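Local coordinates for protein kinase domain-containing protein (Chaetomium thermophilum, PDB 6Z3U) that probably phosphorylates serine and threonine residues of target proteins with ATP, as the CDK7-type kinase subunit of the CDK-activating kinase (CAK) complex, at residues E88-I93 with H110-P115; L175-L180 with L226-D231; V277-V282 with K369-A374. All coordinates share one frame; numbering follows the deposited sequence.

In the fold
Contact 1 is a surface contact at the far edge of the N-terminal lobe, contact 2 is partly buried where the lobes meet, and contact 3 lies in the core of the C-terminal lobe. Contacts 1 and 3 sit on opposite sides of the chain's centre, their centres about 41 Å apart; contact 2 comes within about 8 Å of contact 3, nearest atoms. No helix or strand is shared among them. Contacts 1 and 2 both rest on backbone bonds to a strand, mostly good strand-pair bonds in contact 1, one good and two weak in contact 2. Contact 3 has no hydrogen bond between its segments and depends on side-chain packing around a buried arginine.

Contact 1: residues E88-I93 with H110-P115; sequences EKRKYI and HSRDDP
Glu88 still belongs to helix 80-89 and does not itself meet 110-115; its OE1 bonds to Ser159 OG, while OE2 makes a long salt bridge of 3.6 Å to Lys91 NZ. A type I turn from Lys89 to Tyr92 leads into strand 92-99. Arg90 offers its carbonyl: Arg112 NH2 reaches Arg90 O in a weak bond of 3.4 Å. Arg90 NH1 also lies over one face of the Arg112 guanidinium, 4.4 Å from Arg112 NH1, like charges that would probably repel mildly. With CG in the crowded position between backbone N and carbonyl carbon (chi1 83°), the extended Arg112 chain carries NH2 over to Lys91, 3.4 Å from Lys91 CG; Lys91 N lies at the guanidinium edge, two donors without a bond. Arg112 N gives a bond of 3.0 Å to Lys91 O (160° at the hydrogen), from above the carbonyl plane. Just beyond, at Tyr92, begins the antiparallel hairpin of strands 92-99 and 104-111, the first of the kinase N-lobe, whose turn region carries the glycine-rich loop predicted to bind ATP. Tyr92 and Ser111 form a non-hydrogen-bonded pair, and the tyrosine ring, with Lys91 CB over one face, extends to Ile158 and Ser159 of strand 157-162. Ile93 and His110, on the other face of the sheet, form a hydrogen-bonded pair: Ile93 N to His110 O is 2.9 Å and nearly straight (174°), whereas His110 N to Ile93 O is 3.2 Å, on a carbonyl lone pair. Ile93 CB sits over the imidazole face, 4.1 Å from the His110 ring centroid, a CH-pi contact, and CD1 continues to Arg112 CB.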
loop_
_atom_site.group_PDB
_atom_site.type_symbol
_atom_site.label_atom_id
_atom_site.label_comp_id
_atom_site.label_asym_id
_atom_site.label_seq_id
_atom_site.Cartn_x
_atom_site.Cartn_y
_atom_site.Cartn_z
ATOM N N GLU B 88 23.772 0.376 2.113
ATOM C CA GLU B 88 22.817 -0.722 2.045
ATOM C C GLU B 88 23.092 -1.626 0.851
ATOM O O GLU B 88 22.905 -2.845 0.934
ATOM C CB GLU B 88 21.393 -0.172 1.969
ATOM C CG GLU B 88 20.315 -1.212 2.208
ATOM C CD GLU B 88 20.269 -1.683 3.649
ATOM O OE1 GLU B 88 19.728 -2.780 3.899
ATOM O OE2 GLU B 88 20.778 -0.955 4.528
ATOM N N LYS B 89 23.522 -1.048 -0.272
ATOM C CA LYS B 89 23.886 -1.867 -1.422
ATOM C C LYS B 89 25.107 -2.728 -1.122
ATOM O O LYS B 89 25.247 -3.820 -1.685
ATOM C CB LYS B 89 24.130 -0.980 -2.641
ATOM C CG LYS B 89 24.460 -1.752 -3.908
ATOM C CD LYS B 89 24.511 -0.832 -5.117
ATOM C CE LYS B 89 24.743 -1.614 -6.401
ATOM N NZ LYS B 89 24.986 -0.718 -7.568
ATOM N N ARG B 90 25.999 -2.255 -0.246
ATOM C CA ARG B 90 27.161 -3.046 0.141
ATOM C C ARG B 90 26.782 -4.268 0.965
ATOM O O ARG B 90 27.582 -5.205 1.064
ATOM C CB ARG B 90 28.152 -2.191 0.936
ATOM C CG ARG B 90 29.162 -1.445 0.075
ATOM C CD ARG B 90 30.304 -0.848 0.903
ATOM N NE ARG B 90 29.948 0.429 1.524
ATOM C CZ ARG B 90 29.613 0.595 2.804
ATOM N NH1 ARG B 90 29.584 -0.436 3.641
ATOM N NH2 ARG B 90 29.309 1.807 3.249
ATOM N N LYS B 91 25.587 -4.281 1.560
ATOM C CA LYS B 91 25.184 -5.404 2.397
ATOM C C LYS B 91 24.984 -6.683 1.597
ATOM O O LYS B 91 25.057 -7.774 2.170
ATOM C CB LYS B 91 23.909 -5.052 3.165
ATOM C CG LYS B 91 24.183 -4.508 4.560
ATOM C CD LYS B 91 22.905 -4.193 5.319
ATOM C CE LYS B 91 23.210 -3.432 6.601
ATOM N NZ LYS B 91 21.979 -2.974 7.301
ATOM N N TYR B 92 24.743 -6.579 0.292
ATOM C CA TYR B 92 24.431 -7.733 -0.538
ATOM C C TYR B 92 25.348 -7.730 -1.750
ATOM O O TYR B 92 25.480 -6.708 -2.432
ATOM C CB TYR B 92 22.959 -7.709 -0.953
ATOM C CG TYR B 92 22.034 -7.627 0.237
ATOM C CD1 TYR B 92 21.455 -6.420 0.610
ATOM C CD2 TYR B 92 21.767 -8.746 1.012
ATOM C CE1 TYR B 92 20.620 -6.335 1.708
ATOM C CE2 TYR B 92 20.931 -8.673 2.112
ATOM C CZ TYR B 92 20.362 -7.465 2.456
ATOM O OH TYR B 92 19.532 -7.384 3.552
ATOM N N ILE B 93 25.980 -8.870 -2.009
ATOM C CA ILE B 93 26.944 -9.021 -3.092
ATOM C C ILE B 93 26.224 -9.626 -4.287
ATOM O O ILE B 93 25.635 -10.709 -4.184
ATOM C CB ILE B 93 28.128 -9.900 -2.659
ATOM C CG1 ILE B 93 28.903 -9.217 -1.531
ATOM C CG2 ILE B 93 29.032 -10.193 -3.844
ATOM C CD1 ILE B 93 29.749 -10.164 -0.710
ATOM N N HIS B 110 24.071 -12.571 -2.080
ATOM C CA HIS B 110 24.235 -13.118 -0.741
ATOM C C HIS B 110 24.804 -12.042 0.170
ATOM O O HIS B 110 25.591 -11.196 -0.260
ATOM C CB HIS B 110 25.151 -14.346 -0.744
ATOM C CG HIS B 110 26.514 -14.082 -1.304
ATOM N ND1 HIS B 110 26.844 -14.345 -2.617
ATOM C CD2 HIS B 110 27.634 -13.582 -0.728
ATOM C CE1 HIS B 110 28.107 -14.017 -2.826
ATOM N NE2 HIS B 110 28.609 -13.551 -1.696
ATOM N N SER B 111 24.402 -12.099 1.438
ATOM C CA SER B 111 24.873 -11.129 2.416
ATOM C C SER B 111 26.390 -11.183 2.543
ATOM O O SER B 111 27.001 -12.253 2.464
ATOM C CB SER B 111 24.221 -11.395 3.774
ATOM O OG SER B 111 24.714 -10.506 4.762
ATOM N N ARG B 112 27.002 -10.010 2.726
ATOM C CA ARG B 112 28.446 -9.966 2.930
ATOM C C ARG B 112 28.832 -10.521 4.296
ATOM O O ARG B 112 29.913 -11.103 4.442
ATOM C CB ARG B 112 28.968 -8.535 2.754
ATOM C CG ARG B 112 28.844 -7.618 3.972
ATOM C CD ARG B 112 29.534 -6.277 3.714
ATOM N NE ARG B 112 29.551 -5.412 4.893
ATOM C CZ ARG B 112 28.602 -4.527 5.196
ATOM N NH1 ARG B 112 28.707 -3.792 6.294
ATOM N NH2 ARG B 112 27.564 -4.352 4.392
ATOM N N ASP B 113 27.970 -10.355 5.301
ATOM C CA ASP B 113 28.263 -10.863 6.636
ATOM C C ASP B 113 28.023 -12.361 6.763
ATOM O O ASP B 113 28.556 -12.984 7.688
ATOM C CB ASP B 113 27.421 -10.118 7.675
ATOM C CG ASP B 113 27.596 -8.613 7.598
ATOM O OD1 ASP B 113 28.720 -8.158 7.297
ATOM O OD2 ASP B 113 26.608 -7.885 7.836
ATOM N N ASP B 114 27.241 -12.954 5.863
ATOM C CA ASP B 114 26.968 -14.391 5.889
ATOM C C ASP B 114 26.809 -14.893 4.463
ATOM O O ASP B 114 25.692 -15.054 3.961
ATOM C CB ASP B 114 25.718 -14.704 6.713
ATOM C CG ASP B 114 25.555 -16.186 6.987
ATOM O OD1 ASP B 114 26.051 -17.002 6.180
ATOM O OD2 ASP B 114 24.934 -16.538 8.010
ATOM N N PRO B 115 27.923 -15.157 3.775
ATOM C CA PRO B 115 27.825 -15.570 2.363
ATOM C C PRO B 115 26.977 -16.811 2.140
ATOM O O PRO B 115 26.606 -17.085 0.992
ATOM C CB PRO B 115 29.289 -15.813 1.967
ATOM C CG PRO B 115 30.082 -14.976 2.916
ATOM C CD PRO B 115 29.321 -14.999 4.210
#

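Contact 2: residues L175-L180 with L226-D231; sequences LPLGDL and LLIAAD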
loop_
_atom_site.group_PDB
_atom_site.type_symbol
_atom_site.label_atom_id
_atom_site.label_comp_id
_atom_site.label_asym_id
_atom_site.label_seq_id
_atom_site.Cartn_x
_atom_site.Cartn_y
_atom_site.Cartn_z
ATOM N N LEU B 175 14.187 -17.928 -4.068
ATOM C CA LEU B 175 13.261 -19.043 -4.264
ATOM C C LEU B 175 13.729 -19.859 -5.461
ATOM O O LEU B 175 13.268 -19.644 -6.593
ATOM C CB LEU B 175 11.838 -18.523 -4.468
ATOM C CG LEU B 175 11.377 -17.500 -3.426
ATOM C CD1 LEU B 175 10.000 -16.954 -3.766
ATOM C CD2 LEU B 175 11.380 -18.113 -2.031
ATOM N N PRO B 176 14.636 -20.823 -5.260
ATOM C CA PRO B 176 15.280 -21.479 -6.407
ATOM C C PRO B 176 14.464 -22.577 -7.074
ATOM O O PRO B 176 14.808 -22.970 -8.197
ATOM C CB PRO B 176 16.560 -22.063 -5.789
ATOM C CG PRO B 176 16.184 -22.346 -4.370
ATOM C CD PRO B 176 15.222 -21.251 -3.975
ATOM N N LEU B 177 13.403 -23.077 -6.445
ATOM C CA LEU B 177 12.672 -24.226 -6.966
ATOM C C LEU B 177 11.600 -23.850 -7.982
ATOM O O LEU B 177 10.733 -24.677 -8.281
ATOM C CB LEU B 177 12.039 -25.015 -5.818
ATOM C CG LEU B 177 13.005 -25.816 -4.945
ATOM C CD1 LEU B 177 12.237 -26.646 -3.932
ATOM C CD2 LEU B 177 13.890 -26.710 -5.790
ATOM N N GLY B 178 11.629 -22.632 -8.508
ATOM C CA GLY B 178 10.722 -22.261 -9.575
ATOM C C GLY B 178 9.348 -21.855 -9.094
ATOM O O GLY B 178 9.212 -21.215 -8.048
ATOM N N ASP B 179 8.318 -22.220 -9.856
ATOM C CA ASP B 179 6.942 -21.869 -9.537
ATOM C C ASP B 179 6.053 -23.084 -9.767
ATOM O O ASP B 179 6.517 -24.159 -10.162
ATOM C CB ASP B 179 6.482 -20.663 -10.366
ATOM C CG ASP B 179 6.665 -20.877 -11.855
ATOM O OD1 ASP B 179 6.192 -21.911 -12.375
ATOM O OD2 ASP B 179 7.277 -20.004 -12.508
ATOM N N LEU B 180 4.755 -22.906 -9.516
ATOM C CA LEU B 180 3.806 -24.005 -9.628
ATOM C C LEU B 180 3.366 -24.271 -11.061
ATOM O O LEU B 180 2.895 -25.374 -11.352
ATOM C CB LEU B 180 2.576 -23.719 -8.767
ATOM C CG LEU B 180 2.161 -24.827 -7.801
ATOM C CD1 LEU B 180 3.294 -25.186 -6.864
ATOM C CD2 LEU B 180 0.936 -24.394 -7.009
ATOM N N LEU B 226 3.227 -18.083 -8.418
ATOM C CA LEU B 226 3.384 -18.815 -7.162
ATOM C C LEU B 226 4.779 -19.438 -7.152
ATOM O O LEU B 226 4.991 -20.530 -7.677
ATOM C CB LEU B 226 2.291 -19.875 -7.013
ATOM C CG LEU B 226 0.873 -19.318 -6.879
ATOM C CD1 LEU B 226 -0.172 -20.390 -7.109
ATOM C CD2 LEU B 226 0.701 -18.705 -5.503
ATOM N N LEU B 227 5.730 -18.730 -6.547
ATOM C CA LEU B 227 7.109 -19.185 -6.489
ATOM C C LEU B 227 7.310 -20.135 -5.309
ATOM O O LEU B 227 6.550 -20.129 -4.337
ATOM C CB LEU B 227 8.047 -17.987 -6.377
ATOM C CG LEU B 227 7.761 -16.862 -7.375
ATOM C CD1 LEU B 227 8.847 -15.808 -7.319
ATOM C CD2 LEU B 227 7.635 -17.410 -8.790
ATOM N N ILE B 228 8.355 -20.956 -5.404
ATOM C CA ILE B 228 8.597 -22.046 -4.464
ATOM C C ILE B 228 9.962 -21.850 -3.816
ATOM O O ILE B 228 10.965 -21.666 -4.515
ATOM C CB ILE B 228 8.530 -23.418 -5.159
ATOM C CG1 ILE B 228 7.286 -23.514 -6.044
ATOM C CG2 ILE B 228 8.485 -24.528 -4.123
ATOM C CD1 ILE B 228 7.264 -24.741 -6.925
ATOM N N ALA B 229 10.000 -21.907 -2.487
ATOM C CA ALA B 229 11.241 -21.756 -1.746
ATOM C C ALA B 229 12.042 -23.058 -1.748
ATOM O O ALA B 229 11.576 -24.112 -2.189
ATOM C CB ALA B 229 10.954 -21.317 -0.311
ATOM N N ALA B 230 13.274 -22.970 -1.234
ATOM C CA ALA B 230 14.152 -24.135 -1.189
ATOM C C ALA B 230 13.589 -25.240 -0.306
ATOM O O ALA B 230 13.812 -26.426 -0.581
ATOM C CB ALA B 230 15.539 -23.724 -0.691
ATOM N N ASP B 231 12.864 -24.885 0.751
ATOM C CA ASP B 231 12.312 -25.886 1.654
ATOM C C ASP B 231 10.983 -26.451 1.170
ATOM O O ASP B 231 10.456 -27.372 1.803
ATOM C CB ASP B 231 12.126 -25.294 3.054
ATOM C CG ASP B 231 11.113 -24.171 3.077
ATOM O OD1 ASP B 231 10.666 -23.753 1.989
ATOM O OD2 ASP B 231 10.755 -23.714 4.184
#
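Three backbone bonds stitch the loop 175-180 to strand 226-228, and they differ in quality. The best is Ile228 N to Gly178 O, 2.8 Å, with the donor above the carbonyl plane and a bent angle of 140° at the hydrogen. Flanking it are two weak ones, Leu177 N to Ile228 O at 3.4 Å and Leu180 N to Leu226 O at 3.0 Å. Gly178 O thus has one N-H donor, with Leu227 CA-H as a lesser contact; the phi of Gly178 (82°) by itself favours glycine. Asp179 and Leu227 form the single backbone bridge, CA to CA 4.1 Å. The Asp179 carboxylate turns away to cap helix 180-185, OD1 accepting Met182 N. Asp231 takes Glu233 N on OD1 and a salt bridge from Lys392 on OD2. Ile228 runs along the loop, its CB 3.9 Å from Leu177 CB and CG2 also beside that atom, its CD1 3.4 Å from Asp179 O and 4.0 Å from Leu180 CD1, with CG1 near Asp179 CA. An alanine here would probably lose the packing of CG1 and CD1 on the Asp179 backbone and Leu180, and that of CG2 on Leu177. Leu175 CD1 packs on Leu227 CB (3.4 Å), crossing it at about a right angle. The loop starts in the hinge that joins the lobes and runs on to helix 180-185, while strand 226-228 follows the catalytic loop. Strand 234-236 pairs with strand 226-228, Leu227 with Lys235, and helix 194-213 supports Leu180 and Leu226 through Trp200 and Leu204.

Contact 3: residues V277-V282 with K369-A374; sequences VDIWSV and KKRITA
Arg371 brings the face of its guanidinium against the indole of Trp280, whose CE3 sits over the middle of the group, 3.7 Å from Arg371 CZ. The two planes are 61° apart, so this is not a parallel stack: one atom of the ring presses on the flat group, and the ring meets it obliquely. A bend at chi3 (-67°) turns the end of the arginine so that NH1 comes 3.6 Å from Trp280 CB. Further back along the chain, Arg371 CG passes Ile279 CG2 at 3.8 Å, the two side chains sliding past each other in opposite directions. Ile279 points at the loop and covers its backbone, CG2 lying 3.3 Å from Ile372 O. Its two branches part from there: CG2 meets Ile372 CG2 at 4.2 Å, and CD1 meets Ala374 CB at 4.1 Å, at the start of helix 374-378. Thr373 caps a backbone N of that helix with its side chain, while Glu376 OE1 takes Thr373 N in return, a capping box.

Helix 276-291 is the buried central helix of the kinase C-lobe. On another side of it Asp278 accepts His218 N and Arg219 N, backbone donors just before the predicted catalytic Asp220. The salt bridge of Arg371 with Glu265 is probably the familiar ion pair of protein kinases between the glutamate at the end of the activation segment and a C-lobe arginine.

No hydrogen bond links the two segments, yet the guanidinium is well satisfied: NE bonds to Gln365 O, NH2 to Leu366 O as well as Glu265, and NH1 to Ala276 O. These bonds fix its orientation, while Trp280 covers one face and Ile279 lines the aliphatic part. With one carboxylate and three carbonyls around it, the buried arginine is likely to stay charged.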
loop_
_atom_site.group_PDB
_atom_site.type_symbol
_atom_site.label_atom_id
_atom_site.label_comp_id
_atom_site.label_asym_id
_atom_site.label_seq_id
_atom_site.Cartn_x
_atom_site.Cartn_y
_atom_site.Cartn_z
ATOM N N VAL B 277 -13.075 -11.413 -5.750
ATOM C CA VAL B 277 -12.429 -11.491 -7.056
ATOM C C VAL B 277 -11.174 -12.352 -6.983
ATOM O O VAL B 277 -10.847 -13.073 -7.932
ATOM C CB VAL B 277 -12.110 -10.081 -7.589
ATOM C CG1 VAL B 277 -13.393 -9.311 -7.838
ATOM C CG2 VAL B 277 -11.193 -9.332 -6.630
ATOM N N ASP B 278 -10.450 -12.292 -5.860
ATOM C CA ASP B 278 -9.255 -13.118 -5.708
ATOM C C ASP B 278 -9.604 -14.575 -5.434
ATOM O O ASP B 278 -8.908 -15.481 -5.905
ATOM C CB ASP B 278 -8.365 -12.576 -4.589
ATOM C CG ASP B 278 -7.502 -11.412 -5.037
ATOM O OD1 ASP B 278 -7.184 -11.329 -6.242
ATOM O OD2 ASP B 278 -7.127 -10.590 -4.178
ATOM N N ILE B 279 -10.669 -14.823 -4.668
ATOM C CA ILE B 279 -11.057 -16.197 -4.362
ATOM C C ILE B 279 -11.373 -16.955 -5.645
ATOM O O ILE B 279 -11.037 -18.138 -5.781
ATOM C CB ILE B 279 -12.245 -16.205 -3.381
ATOM C CG1 ILE B 279 -11.747 -16.223 -1.933
ATOM C CG2 ILE B 279 -13.151 -17.393 -3.631
ATOM C CD1 ILE B 279 -10.834 -15.081 -1.581
ATOM N N TRP B 280 -12.004 -16.287 -6.611
ATOM C CA TRP B 280 -12.302 -16.935 -7.884
ATOM C C TRP B 280 -11.029 -17.412 -8.567
ATOM O O TRP B 280 -10.963 -18.542 -9.064
ATOM C CB TRP B 280 -13.058 -15.974 -8.799
ATOM C CG TRP B 280 -13.337 -16.536 -10.161
ATOM C CD1 TRP B 280 -12.473 -16.593 -11.220
ATOM C CD2 TRP B 280 -14.568 -17.103 -10.618
ATOM N NE1 TRP B 280 -13.091 -17.170 -12.303
ATOM C CE2 TRP B 280 -14.378 -17.491 -11.959
ATOM C CE3 TRP B 280 -15.813 -17.322 -10.022
ATOM C CZ2 TRP B 280 -15.386 -18.083 -12.713
ATOM C CZ3 TRP B 280 -16.811 -17.912 -10.772
ATOM C CH2 TRP B 280 -16.593 -18.285 -12.103
ATOM N N SER B 281 -10.009 -16.555 -8.618
ATOM C CA SER B 281 -8.741 -16.960 -9.213
ATOM C C SER B 281 -8.161 -18.169 -8.493
ATOM O O SER B 281 -7.615 -19.078 -9.131
ATOM C CB SER B 281 -7.758 -15.795 -9.185
ATOM O OG SER B 281 -8.230 -14.729 -9.988
ATOM N N VAL B 282 -8.271 -18.202 -7.165
ATOM C CA VAL B 282 -7.834 -19.380 -6.422
ATOM C C VAL B 282 -8.611 -20.604 -6.879
ATOM O O VAL B 282 -8.039 -21.682 -7.086
ATOM C CB VAL B 282 -7.987 -19.141 -4.911
ATOM C CG1 VAL B 282 -7.836 -20.442 -4.151
ATOM C CG2 VAL B 282 -6.964 -18.129 -4.444
ATOM N N LYS B 369 -21.157 -12.337 -3.860
ATOM C CA LYS B 369 -21.673 -12.227 -2.500
ATOM C C LYS B 369 -21.801 -13.592 -1.831
ATOM O O LYS B 369 -21.573 -13.709 -0.622
ATOM C CB LYS B 369 -23.021 -11.507 -2.519
ATOM C CG LYS B 369 -22.937 -10.069 -3.014
ATOM C CD LYS B 369 -24.309 -9.428 -3.133
ATOM C CE LYS B 369 -25.058 -9.919 -4.367
ATOM N NZ LYS B 369 -26.476 -9.441 -4.409
ATOM N N LYS B 370 -22.151 -14.629 -2.592
ATOM C CA LYS B 370 -22.252 -15.985 -2.066
ATOM C C LYS B 370 -20.981 -16.794 -2.280
ATOM O O LYS B 370 -20.960 -17.988 -1.964
ATOM C CB LYS B 370 -23.448 -16.713 -2.699
ATOM C CG LYS B 370 -23.363 -16.908 -4.211
ATOM C CD LYS B 370 -24.727 -17.277 -4.810
ATOM C CE LYS B 370 -24.643 -17.538 -6.319
ATOM N NZ LYS B 370 -24.052 -18.871 -6.668
ATOM N N ARG B 371 -19.928 -16.184 -2.811
ATOM C CA ARG B 371 -18.642 -16.850 -2.939
ATOM C C ARG B 371 -17.959 -16.928 -1.577
ATOM O O ARG B 371 -18.007 -15.982 -0.789
ATOM C CB ARG B 371 -17.756 -16.093 -3.925
ATOM C CG ARG B 371 -16.808 -16.955 -4.738
ATOM C CD ARG B 371 -16.136 -16.124 -5.824
ATOM N NE ARG B 371 -17.094 -15.688 -6.839
ATOM C CZ ARG B 371 -16.909 -14.657 -7.662
ATOM N NH1 ARG B 371 -15.798 -13.932 -7.597
ATOM N NH2 ARG B 371 -17.844 -14.344 -8.549
ATOM N N ILE B 372 -17.302 -18.054 -1.313
ATOM C CA ILE B 372 -16.647 -18.233 -0.023
ATOM C C ILE B 372 -15.515 -17.220 0.121
ATOM O O ILE B 372 -14.925 -16.763 -0.868
ATOM C CB ILE B 372 -16.134 -19.676 0.127
ATOM C CG1 ILE B 372 -15.557 -19.901 1.526
ATOM C CG2 ILE B 372 -15.088 -19.986 -0.931
ATOM C CD1 ILE B 372 -15.188 -21.334 1.807
ATOM N N THR B 373 -15.227 -16.845 1.363
ATOM C CA THR B 373 -14.142 -15.926 1.670
ATOM C C THR B 373 -12.875 -16.704 2.018
ATOM O O THR B 373 -12.897 -17.914 2.241
ATOM C CB THR B 373 -14.526 -15.006 2.825
ATOM O OG1 THR B 373 -14.606 -15.768 4.037
ATOM C CG2 THR B 373 -15.864 -14.341 2.549
ATOM N N ALA B 374 -11.751 -15.987 2.068
ATOM C CA ALA B 374 -10.485 -16.648 2.371
ATOM C C ALA B 374 -10.476 -17.204 3.790
ATOM O O ALA B 374 -9.993 -18.319 4.019
ATOM C CB ALA B 374 -9.323 -15.680 2.164
#